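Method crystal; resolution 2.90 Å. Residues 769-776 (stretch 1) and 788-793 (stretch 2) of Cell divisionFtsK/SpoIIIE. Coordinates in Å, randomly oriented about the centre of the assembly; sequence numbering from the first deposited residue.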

# COMPACT_ATOMS: atom_id res chain seq x y z
N PHE A 769 9.68 7.41 -8.28
CA PHE A 769 9.16 6.29 -7.52
C PHE A 769 9.10 5.02 -8.36
O PHE A 769 8.41 4.97 -9.38
CB PHE A 769 7.76 6.62 -6.97
CG PHE A 769 7.75 7.73 -5.97
CD1 PHE A 769 7.68 9.05 -6.37
CD2 PHE A 769 7.80 7.46 -4.61
CE1 PHE A 769 7.67 10.07 -5.45
CE2 PHE A 769 7.79 8.48 -3.68
CZ PHE A 769 7.73 9.79 -4.10
N LEU A 770 9.84 4.00 -7.94
CA LEU A 770 9.81 2.71 -8.61
C LEU A 770 8.85 1.77 -7.90
O LEU A 770 9.10 1.35 -6.76
CB LEU A 770 11.22 2.10 -8.66
CG LEU A 770 11.33 0.71 -9.28
CD1 LEU A 770 10.92 0.74 -10.74
CD2 LEU A 770 12.74 0.17 -9.13
N VAL A 771 7.75 1.43 -8.56
CA VAL A 771 6.71 0.62 -7.95
C VAL A 771 6.73 -0.83 -8.43
O VAL A 771 6.72 -1.09 -9.64
CB VAL A 771 5.32 1.21 -8.22
CG1 VAL A 771 4.26 0.44 -7.45
CG2 VAL A 771 5.28 2.68 -7.83
N VAL A 772 6.77 -1.76 -7.49
CA VAL A 772 6.68 -3.18 -7.80
C VAL A 772 5.50 -3.78 -7.04
O VAL A 772 5.44 -3.71 -5.82
CB VAL A 772 7.97 -3.93 -7.44
CG1 VAL A 772 7.81 -5.42 -7.72
CG2 VAL A 772 9.14 -3.36 -8.22
N ASP A 773 4.56 -4.37 -7.77
CA ASP A 773 3.32 -4.85 -7.18
C ASP A 773 3.51 -6.16 -6.40
O ASP A 773 3.01 -6.29 -5.28
CB ASP A 773 2.25 -5.03 -8.25
CG ASP A 773 0.85 -4.88 -7.71
OD1 ASP A 773 0.66 -5.03 -6.49
OD2 ASP A 773 -0.07 -4.62 -8.52
N ASN A 774 4.21 -7.11 -6.99
CA ASN A 774 4.49 -8.37 -6.31
C ASN A 774 5.97 -8.68 -6.32
O ASN A 774 6.51 -9.19 -7.30
CB ASN A 774 3.71 -9.51 -6.96
CG ASN A 774 3.64 -10.76 -6.11
OD1 ASN A 774 4.52 -11.02 -5.29
ND2 ASN A 774 2.60 -11.55 -6.31
N TRP A 775 6.63 -8.36 -5.21
CA TRP A 775 8.07 -8.53 -5.09
C TRP A 775 8.49 -9.99 -5.26
O TRP A 775 9.57 -10.27 -5.77
CB TRP A 775 8.55 -8.01 -3.74
CG TRP A 775 10.03 -8.11 -3.55
CD1 TRP A 775 10.71 -9.07 -2.86
CD2 TRP A 775 11.02 -7.22 -4.08
NE1 TRP A 775 12.06 -8.83 -2.92
CE2 TRP A 775 12.28 -7.70 -3.66
CE3 TRP A 775 10.97 -6.07 -4.86
CZ2 TRP A 775 13.47 -7.06 -4.00
CZ3 TRP A 775 12.15 -5.44 -5.19
CH2 TRP A 775 13.38 -5.94 -4.77
N LEU A 776 7.63 -10.90 -4.83
CA LEU A 776 7.91 -12.33 -4.96
C LEU A 776 8.04 -12.72 -6.42
O LEU A 776 8.97 -13.44 -6.80
CB LEU A 776 6.81 -13.15 -4.29
CG LEU A 776 6.99 -14.67 -4.33
CD1 LEU A 776 8.26 -15.07 -3.60
CD2 LEU A 776 5.78 -15.37 -3.72
N SER A 788 19.51 -5.58 -8.02
CA SER A 788 19.54 -4.30 -8.71
C SER A 788 18.69 -3.26 -7.98
O SER A 788 19.19 -2.22 -7.57
CB SER A 788 19.05 -4.46 -10.15
OG SER A 788 19.06 -3.23 -10.84
N ILE A 789 17.41 -3.56 -7.83
CA ILE A 789 16.48 -2.67 -7.14
C ILE A 789 16.87 -2.52 -5.67
O ILE A 789 16.61 -1.48 -5.06
CB ILE A 789 15.03 -3.19 -7.25
CG1 ILE A 789 14.60 -3.25 -8.72
CG2 ILE A 789 14.07 -2.31 -6.48
CD1 ILE A 789 13.14 -3.60 -8.92
N THR A 790 17.51 -3.54 -5.11
CA THR A 790 17.95 -3.50 -3.72
C THR A 790 18.94 -2.37 -3.49
O THR A 790 18.83 -1.63 -2.51
CB THR A 790 18.58 -4.83 -3.29
OG1 THR A 790 17.63 -5.89 -3.46
CG2 THR A 790 19.01 -4.77 -1.83
N GLN A 791 19.92 -2.24 -4.38
CA GLN A 791 20.92 -1.19 -4.25
C GLN A 791 20.33 0.19 -4.55
O GLN A 791 20.82 1.20 -4.05
CB GLN A 791 22.12 -1.46 -5.16
CG GLN A 791 23.31 -2.05 -4.42
CD GLN A 791 24.61 -1.84 -5.16
OE1 GLN A 791 24.78 -2.28 -6.29
NE2 GLN A 791 25.55 -1.14 -4.51
N LEU A 792 19.29 0.22 -5.38
CA LEU A 792 18.55 1.45 -5.62
C LEU A 792 18.00 1.98 -4.30
O LEU A 792 18.07 3.17 -4.03
CB LEU A 792 17.40 1.22 -6.61
CG LEU A 792 17.64 1.57 -8.08
CD1 LEU A 792 18.84 0.83 -8.63
CD2 LEU A 792 16.39 1.24 -8.89
N ALA A 793 17.47 1.07 -3.49
CA ALA A 793 16.90 1.44 -2.21
C ALA A 793 17.99 1.79 -1.19
O ALA A 793 17.77 2.61 -0.30
CB ALA A 793 16.04 0.31 -1.68

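A strand and a helix meet here through side chains alone. The strand, residues 769 to 772, runs at 139° to helix 788 to 793, closer to antiparallel than to perpendicular, and the two axes come no nearer than 11.2 Å. At that spacing the backbones cannot touch: even the nearest pair of alpha carbons, Leu-770 CA and Ile-789 CA, stands 8.7 Å apart. The gap is filled by apolar side chains, and no hydrogen bond crosses it.

The strand sets the first rule by alternation. Leu-770 and Val-772 point their CA-to-CB bonds toward the helix, while Phe-769 and Val-771 are out of its reach. The helix-facing side of the strand therefore carries one leucine and one valine, two residues apart. The helix answers with its own periodicity: Ile-789 and Leu-792, three residues apart and so on nearly the same side, both point toward the strand, whereas Gln-791 lies out of reach on an exposed part of the helix.

Ile-789 is the central bump, with the largest covered area of any residue in the contact. Its chi1 of m and chi2 of t extend the CG1 branch so that Ile-789 CD1 reaches between the two strand side chains, lying 3.8 Å from Leu-770 CD2 and 4.1 Å from Val-772 CG2. One methyl therefore settles in the hollow between a leucine and a valine. Ile-789 CG2 lies 3.9 Å from Trp-775 CZ3, at the edge of the indole near its plane, and is also 3.9 Å from Leu-770 CD2, so both branches of the isoleucine are shared between neighbours. Ile-789 thus packs against the strand and Trp-775 together.

Leu-770 fills a matching notch from the strand side. With chi1 t and chi2 p, the methyl Leu-770 CD2 sits 3.8 Å from Ile-789 CD1 and also 3.8 Å from Leu-792 CD2, so it wedges between two helix side chains. Leu-792 has a chi1 of -97°, between the usual wells. These are van der Waals separations, and the gain is the burial of hydrocarbon.

Beyond the strand, the chain turns through Asp-773 and Asn-774 into a new helix. Asn-774 occupies the N-cap position: its OD1 accepts from Leu-776 N at 3.1 Å, a weak capping bond that gives a partner to an amide in the first turn. Directly after the cap comes Trp-775. Its CA-to-CB bond points sideways, yet the long side chain, with chi1 t, carries the indole nearer to the second helix, where its edge meets Ile-789 and brings Trp-775 CZ2 within 4.4 Å of Thr-790 OG1, a peripheral contact.

The second helix holds its shape through its own backbone, with Leu-792 N to Ser-788 O at 3.3 Å and Ala-793 N to Ile-789 O at 3.1 Å. Some 222 Å² is buried, both sides summed, a modest area made by interlocking methyls and one aromatic edge.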